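Local coordinates for hypothetical protein EF3068 (PDB 2B6C), which is of unproven function but probably repairs alkylated DNA, as a helical-repeat protein of the AlkD-like DNA alkylation repair family, at residues F86-V91 / F113-W117; K95-P99 / N137-V143. One frame throughout, in Å; residues are numbered along the deposited sequence.

Contact 1: residues F86-V91 / F113-W117; sequences FSLEEV and FFGSW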
loop_
_atom_site.group_PDB
_atom_site.type_symbol
_atom_site.label_atom_id
_atom_site.label_comp_id
_atom_site.label_asym_id
_atom_site.label_seq_id
_atom_site.Cartn_x
_atom_site.Cartn_y
_atom_site.Cartn_z
ATOM N N PHE B 86 -6.904 -7.491 -6.257
ATOM C CA PHE B 86 -7.234 -8.628 -7.113
ATOM C C PHE B 86 -7.205 -9.973 -6.401
ATOM O O PHE B 86 -6.242 -10.297 -5.712
ATOM C CB PHE B 86 -6.343 -8.670 -8.354
ATOM C CG PHE B 86 -6.341 -7.398 -9.111
ATOM C CD1 PHE B 86 -7.502 -6.975 -9.778
ATOM C CD2 PHE B 86 -5.205 -6.607 -9.156
ATOM C CE1 PHE B 86 -7.525 -5.782 -10.458
ATOM C CE2 PHE B 86 -5.224 -5.374 -9.856
ATOM C CZ PHE B 86 -6.381 -4.990 -10.500
ATOM N N SER B 87 -8.259 -10.760 -6.620
ATOM C CA SER B 87 -8.293 -12.159 -6.218
ATOM C C SER B 87 -7.451 -12.995 -7.178
ATOM O O SER B 87 -7.026 -12.498 -8.224
ATOM C CB SER B 87 -9.725 -12.657 -6.271
ATOM O OG SER B 87 -10.187 -12.523 -7.598
ATOM N N LEU B 88 -7.216 -14.259 -6.822
ATOM C CA LEU B 88 -6.524 -15.184 -7.699
ATOM C C LEU B 88 -7.148 -15.216 -9.081
ATOM O O LEU B 88 -6.442 -15.168 -10.067
ATOM C CB LEU B 88 -6.496 -16.604 -7.114
ATOM C CG LEU B 88 -5.898 -17.736 -7.992
ATOM C CD1 LEU B 88 -4.445 -17.470 -8.398
ATOM C CD2 LEU B 88 -6.008 -19.054 -7.229
ATOM N N GLU B 89 -8.473 -15.312 -9.139
ATOM C CA GLU B 89 -9.183 -15.453 -10.415
ATOM C C GLU B 89 -8.999 -14.235 -11.324
ATOM O O GLU B 89 -8.875 -14.386 -12.561
ATOM C CB GLU B 89 -10.668 -15.796 -10.183
ATOM C CG GLU B 89 -11.166 -15.615 -8.716
ATOM C CD GLU B 89 -10.601 -16.633 -7.716
ATOM O OE1 GLU B 89 -10.253 -16.229 -6.582
ATOM O OE2 GLU B 89 -10.509 -17.843 -8.061
ATOM N N GLU B 90 -8.974 -13.039 -10.726
ATOM C CA GLU B 90 -8.716 -11.801 -11.453
ATOM C C GLU B 90 -7.289 -11.724 -11.938
ATOM O O GLU B 90 -7.041 -11.213 -13.040
ATOM C CB GLU B 90 -9.085 -10.571 -10.613
ATOM C CG GLU B 90 -10.584 -10.476 -10.342
ATOM C CD GLU B 90 -10.964 -9.504 -9.235
ATOM O OE1 GLU B 90 -10.173 -9.241 -8.316
ATOM O OE2 GLU B 90 -12.100 -9.004 -9.248
ATOM N N VAL B 91 -6.339 -12.215 -11.134
ATOM C CA VAL B 91 -4.938 -12.192 -11.553
ATOM C C VAL B 91 -4.732 -13.146 -12.730
ATOM O O VAL B 91 -4.028 -12.812 -13.688
ATOM C CB VAL B 91 -3.929 -12.487 -10.375
ATOM C CG1 VAL B 91 -2.509 -12.706 -10.896
ATOM C CG2 VAL B 91 -3.900 -11.306 -9.440
ATOM N N PHE B 113 4.005 -6.757 -12.183
ATOM C CA PHE B 113 2.680 -6.963 -11.614
ATOM C C PHE B 113 2.483 -8.371 -11.021
ATOM O O PHE B 113 2.041 -8.498 -9.859
ATOM C CB PHE B 113 1.582 -6.633 -12.628
ATOM C CG PHE B 113 0.219 -7.028 -12.170
ATOM C CD1 PHE B 113 -0.450 -6.272 -11.191
ATOM C CD2 PHE B 113 -0.396 -8.157 -12.697
ATOM C CE1 PHE B 113 -1.732 -6.629 -10.768
ATOM C CE2 PHE B 113 -1.649 -8.538 -12.286
ATOM C CZ PHE B 113 -2.339 -7.757 -11.318
ATOM N N PHE B 114 2.788 -9.415 -11.798
ATOM C CA PHE B 114 2.648 -10.806 -11.306
ATOM C C PHE B 114 3.591 -11.109 -10.137
ATOM O O PHE B 114 3.224 -11.833 -9.208
ATOM C CB PHE B 114 2.756 -11.844 -12.453
ATOM C CG PHE B 114 1.592 -11.760 -13.431
ATOM C CD1 PHE B 114 0.347 -12.314 -13.104
ATOM C CD2 PHE B 114 1.729 -11.106 -14.645
ATOM C CE1 PHE B 114 -0.744 -12.214 -13.983
ATOM C CE2 PHE B 114 0.655 -10.990 -15.529
ATOM C CZ PHE B 114 -0.595 -11.542 -15.191
ATOM N N GLY B 115 4.788 -10.527 -10.168
ATOM C CA GLY B 115 5.761 -10.743 -9.097
ATOM C C GLY B 115 5.311 -10.063 -7.823
ATOM O O GLY B 115 5.502 -10.604 -6.732
ATOM N N SER B 116 4.736 -8.863 -7.948
ATOM C CA SER B 116 4.220 -8.156 -6.768
ATOM C C SER B 116 3.059 -8.887 -6.123
ATOM O O SER B 116 2.976 -8.908 -4.893
ATOM C CB SER B 116 3.763 -6.731 -7.070
ATOM O OG SER B 116 4.841 -6.110 -7.712
ATOM N N TRP B 117 2.159 -9.419 -6.957
ATOM C CA TRP B 117 0.988 -10.129 -6.484
ATOM C C TRP B 117 1.392 -11.398 -5.750
ATOM O O TRP B 117 0.871 -11.707 -4.669
ATOM C CB TRP B 117 0.010 -10.426 -7.620
ATOM C CG TRP B 117 -1.330 -10.878 -7.081
ATOM C CD1 TRP B 117 -2.379 -10.088 -6.708
ATOM C CD2 TRP B 117 -1.731 -12.235 -6.813
ATOM N NE1 TRP B 117 -3.411 -10.864 -6.243
ATOM C CE2 TRP B 117 -3.040 -12.187 -6.298
ATOM C CE3 TRP B 117 -1.102 -13.487 -6.970
ATOM C CZ2 TRP B 117 -3.758 -13.355 -5.923
ATOM C CZ3 TRP B 117 -1.812 -14.654 -6.594
ATOM C CH2 TRP B 117 -3.123 -14.569 -6.073
#
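The indole of Trp-117 has Val-91 over one face, through methyl CG2 above the five-membered ring, and the carbonyl oxygen of Phe-86 at its edge, close to the ring plane. This joins two consecutive helices, 88-94 and 104-120, of the all-helical AlkD-like fold. The edge contact is a hydrogen bond: NE1 of Trp-117 donates to O of Phe-86 over 2.9 Å at an N-H...O angle of 161°. The donor stands above the carbonyl plane. With CG anti to the backbone N (chi1 -167°), the indole reaches across to the start of helix 88-94, and its six-membered end lies by Leu-88, where CD1 is 3.9 Å from CH2 of Trp-117.

Three phenyl rings extend the apolar surface. Phe-86 meets the edge of Phe-113, CD2 to CZ at 3.8 Å, with the ring planes at 78°; each makes an edge-to-face pair with Phe-94. The ring of Phe-114 carries CD2 of Phe-113 over the centre of one face and has O of Val-91 at its edge. Val-91 divides its branches, CG2 to the tryptophan and CG1 to Phe-114, CE1 of the latter being 3.6 Å from CG1. Ile-128 of helix 125-132 packs on Leu-88, Val-91 and Trp-117.

A capping box of Ser-87 and Glu-90 begins helix 88-94, next to the carbonyl that holds the indole. In it, N of Ser-87 donates to OE1 of Glu-90 at 3.0 Å, whereas the return bond from N of Glu-90 to OG of Ser-87 is weak, at 3.4 Å.

Contact 2: residues K95-P99 / N137-V143; sequences KAYVP and NFWNRRV. With SO4 (sulfate ion), chain I.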
loop_
_atom_site.group_PDB
_atom_site.type_symbol
_atom_site.label_atom_id
_atom_site.label_comp_id
_atom_site.label_asym_id
_atom_site.label_seq_id
_atom_site.Cartn_x
_atom_site.Cartn_y
_atom_site.Cartn_z
ATOM N N LYS B 95 -3.415 -12.547 -17.329
ATOM C CA LYS B 95 -2.448 -13.233 -18.190
ATOM C C LYS B 95 -2.778 -13.024 -19.677
ATOM O O LYS B 95 -1.870 -12.990 -20.506
ATOM C CB LYS B 95 -2.299 -14.740 -17.834
ATOM C CG LYS B 95 -1.626 -15.559 -18.974
ATOM C CD LYS B 95 -1.084 -16.916 -18.571
ATOM C CE LYS B 95 -0.525 -17.657 -19.808
ATOM N NZ LYS B 95 -1.617 -17.910 -20.809
ATOM N N ALA B 96 -4.066 -12.842 -19.999
ATOM C CA ALA B 96 -4.487 -12.545 -21.360
ATOM C C ALA B 96 -3.785 -11.320 -21.971
ATOM O O ALA B 96 -3.680 -11.223 -23.194
ATOM C CB ALA B 96 -6.049 -12.418 -21.482
ATOM N N TYR B 97 -3.321 -10.391 -21.141
ATOM C CA TYR B 97 -2.659 -9.177 -21.630
ATOM C C TYR B 97 -1.184 -9.368 -21.988
ATOM O O TYR B 97 -0.648 -8.609 -22.791
ATOM C CB TYR B 97 -2.722 -8.047 -20.607
ATOM C CG TYR B 97 -4.059 -7.376 -20.443
ATOM C CD1 TYR B 97 -4.541 -6.496 -21.403
ATOM C CD2 TYR B 97 -4.829 -7.597 -19.293
ATOM C CE1 TYR B 97 -5.782 -5.855 -21.239
ATOM C CE2 TYR B 97 -6.072 -6.972 -19.113
ATOM C CZ TYR B 97 -6.543 -6.102 -20.091
ATOM O OH TYR B 97 -7.776 -5.465 -19.915
ATOM N N VAL B 98 -0.525 -10.362 -21.411
ATOM C CA VAL B 98 0.922 -10.497 -21.569
ATOM C C VAL B 98 1.387 -10.603 -23.059
ATOM O O VAL B 98 2.248 -9.844 -23.477
ATOM C CB VAL B 98 1.497 -11.618 -20.645
ATOM C CG1 VAL B 98 2.972 -11.895 -20.988
ATOM C CG2 VAL B 98 1.331 -11.227 -19.166
ATOM N N PRO B 99 0.753 -11.489 -23.866
ATOM C CA PRO B 99 1.038 -11.552 -25.293
ATOM C C PRO B 99 0.462 -10.389 -26.152
ATOM O O PRO B 99 0.895 -10.232 -27.313
ATOM C CB PRO B 99 0.374 -12.877 -25.750
ATOM C CG PRO B 99 -0.337 -13.434 -24.621
ATOM C CD PRO B 99 -0.250 -12.494 -23.447
ATOM N N ASN B 137 3.748 -18.956 -26.206
ATOM C CA ASN B 137 4.270 -17.628 -26.525
ATOM C C ASN B 137 5.485 -17.340 -25.628
ATOM O O ASN B 137 5.379 -17.442 -24.408
ATOM C CB ASN B 137 3.141 -16.596 -26.379
ATOM C CG ASN B 137 3.548 -15.195 -26.782
ATOM O OD1 ASN B 137 4.585 -14.692 -26.377
ATOM N ND2 ASN B 137 2.707 -14.545 -27.537
ATOM N N PHE B 138 6.648 -17.063 -26.226
ATOM C CA PHE B 138 7.878 -16.928 -25.437
ATOM C C PHE B 138 7.804 -15.760 -24.463
ATOM O O PHE B 138 8.491 -15.784 -23.425
ATOM C CB PHE B 138 9.181 -16.866 -26.296
ATOM C CG PHE B 138 9.393 -15.550 -27.016
ATOM C CD1 PHE B 138 9.834 -14.418 -26.327
ATOM C CD2 PHE B 138 9.151 -15.442 -28.386
ATOM C CE1 PHE B 138 10.043 -13.204 -26.991
ATOM C CE2 PHE B 138 9.343 -14.229 -29.054
ATOM C CZ PHE B 138 9.808 -13.098 -28.334
ATOM N N TRP B 139 6.991 -14.743 -24.781
ATOM C CA TRP B 139 6.786 -13.625 -23.844
ATOM C C TRP B 139 6.181 -14.109 -22.528
ATOM O O TRP B 139 6.620 -13.668 -21.453
ATOM C CB TRP B 139 5.913 -12.517 -24.437
ATOM C CG TRP B 139 6.553 -11.794 -25.548
ATOM C CD1 TRP B 139 6.114 -11.738 -26.869
ATOM C CD2 TRP B 139 7.751 -11.017 -25.491
ATOM N NE1 TRP B 139 6.972 -10.990 -27.612
ATOM C CE2 TRP B 139 7.987 -10.524 -26.807
ATOM C CE3 TRP B 139 8.650 -10.678 -24.467
ATOM C CZ2 TRP B 139 9.100 -9.709 -27.120
ATOM C CZ3 TRP B 139 9.770 -9.869 -24.794
ATOM C CH2 TRP B 139 9.974 -9.392 -26.099
ATOM N N ASN B 140 5.197 -15.034 -22.596
ATOM C CA ASN B 140 4.683 -15.650 -21.374
ATOM C C ASN B 140 5.768 -16.408 -20.583
ATOM O O ASN B 140 5.783 -16.355 -19.362
ATOM C CB ASN B 140 3.494 -16.579 -21.628
ATOM C CG ASN B 140 2.205 -15.832 -21.891
ATOM O OD1 ASN B 140 1.929 -14.801 -21.274
ATOM N ND2 ASN B 140 1.393 -16.353 -22.820
ATOM N N ARG B 141 6.636 -17.147 -21.275
ATOM C CA ARG B 141 7.726 -17.895 -20.616
ATOM C C ARG B 141 8.801 -16.980 -20.041
ATOM O O ARG B 141 9.422 -17.317 -19.024
ATOM C CB ARG B 141 8.339 -18.889 -21.584
ATOM C CG ARG B 141 7.275 -19.856 -22.120
ATOM C CD ARG B 141 7.948 -21.158 -22.603
ATOM N NE ARG B 141 9.060 -20.938 -23.516
ATOM C CZ ARG B 141 8.938 -20.643 -24.814
ATOM N NH1 ARG B 141 7.728 -20.488 -25.379
ATOM N NH2 ARG B 141 10.029 -20.499 -25.546
ATOM N N ARG B 142 8.995 -15.812 -20.669
ATOM C CA ARG B 142 9.770 -14.761 -20.051
ATOM C C ARG B 142 9.244 -14.374 -18.628
ATOM O O ARG B 142 10.041 -14.154 -17.695
ATOM C CB ARG B 142 9.890 -13.543 -20.980
ATOM C CG ARG B 142 10.760 -12.404 -20.385
ATOM C CD ARG B 142 11.156 -11.389 -21.469
ATOM N NE ARG B 142 11.737 -10.162 -20.943
ATOM C CZ ARG B 142 13.019 -9.807 -21.111
ATOM N NH1 ARG B 142 13.451 -8.645 -20.624
ATOM N NH2 ARG B 142 13.880 -10.598 -21.775
ATOM N N VAL B 143 7.923 -14.264 -18.483
ATOM C CA VAL B 143 7.310 -14.016 -17.186
ATOM C C VAL B 143 7.596 -15.171 -16.203
ATOM O O VAL B 143 7.933 -14.884 -15.059
ATOM C CB VAL B 143 5.762 -13.703 -17.281
ATOM C CG1 VAL B 143 5.074 -13.569 -15.823
ATOM C CG2 VAL B 143 5.528 -12.409 -18.067
HETATM S S SO4 I . 0.120 -19.588 -24.205
HETATM O O1 SO4 I . -1.094 -19.121 -24.876
HETATM O O2 SO4 I . 0.282 -21.051 -24.358
HETATM O O3 SO4 I . -0.032 -19.350 -22.758
HETATM O O4 SO4 I . 1.285 -18.868 -24.757
HETATM O O HOH W 1 -1.619 -15.354 -22.312
HETATM O O HOH W 2 2.646 -11.854 -28.512
#
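Val-98 and Asn-140 meet in the dense part of this contact, where methyl CG1 of the valine comes within 3.1 Å of OD1 of the amide. That oxygen is buried here and finds no hydrogen-bond partner in the model, so a polar atom is set directly against an apolar branch. The same methyl also packs on CG2 of Val-143 at 3.9 Å, one turn further along helix 138-146. Phe-132 of helix 125-132 touches Val-98, Asn-140 and Val-143 and closes this apolar side.

The other side is looser and bridged by water and an anion. In Asn-140 a chi1 of -76° sets CG anti to the carbonyl carbon, and the amide's turn about chi2 then puts ND2 on the sulfate side and OD1 against Val-98; ND2 donates to O4 of the sulfate at 3.2 Å. Lys-95 runs extended up to CE and then bends at chi4 (-62°), bringing NZ to O3 of the same sulfate at 2.9 Å. One water ties together O and NZ of Lys-95 and ND2 of Asn-140. A second accepts from ND2 of Asn-137 and donates to O of Pro-99, bridging the two residues where CB of Pro-99 lies 3.4 Å from that ND2.

Asn-137 has a double role at the helix start: its OD1 caps N of Trp-139 in the carbonyl plane, over 2.9 Å, while its own N donates to sulfate O4 at 161°. N of Glu-136 adds another bond to the ion. The sulfate probably came from the crystallisation liquor; the motif itself is an asparagine N-cap at the start of helix 138-146, with an anion held beside it by two backbone N-H groups, a lysine and an amide.

Overall arrangement
Contacts 1 and 2 have centres 14 Å apart and alternate along the chain, so 86-91 and 95-99 lead, in that order, to partners at 113-117 and 137-143. Phe-114 connects them directly: while its CE1 side serves contact 1, its CE2 lies 3.7 Å from CG2 of Val-98 and its CZ 3.7 Å from N of Lys-95 in contact 2. Helix 125-132 covers both, and its Phe-132 meets Phe-114 edge-to-face. Their chemistry differs: contact 1 is buried and largely aromatic, with a beta-mercaptoethanol, probably from the crystallisation liquor, about 4 Å from the Phe-86 side chain, whereas contact 2 is partly buried and holds the sulfate.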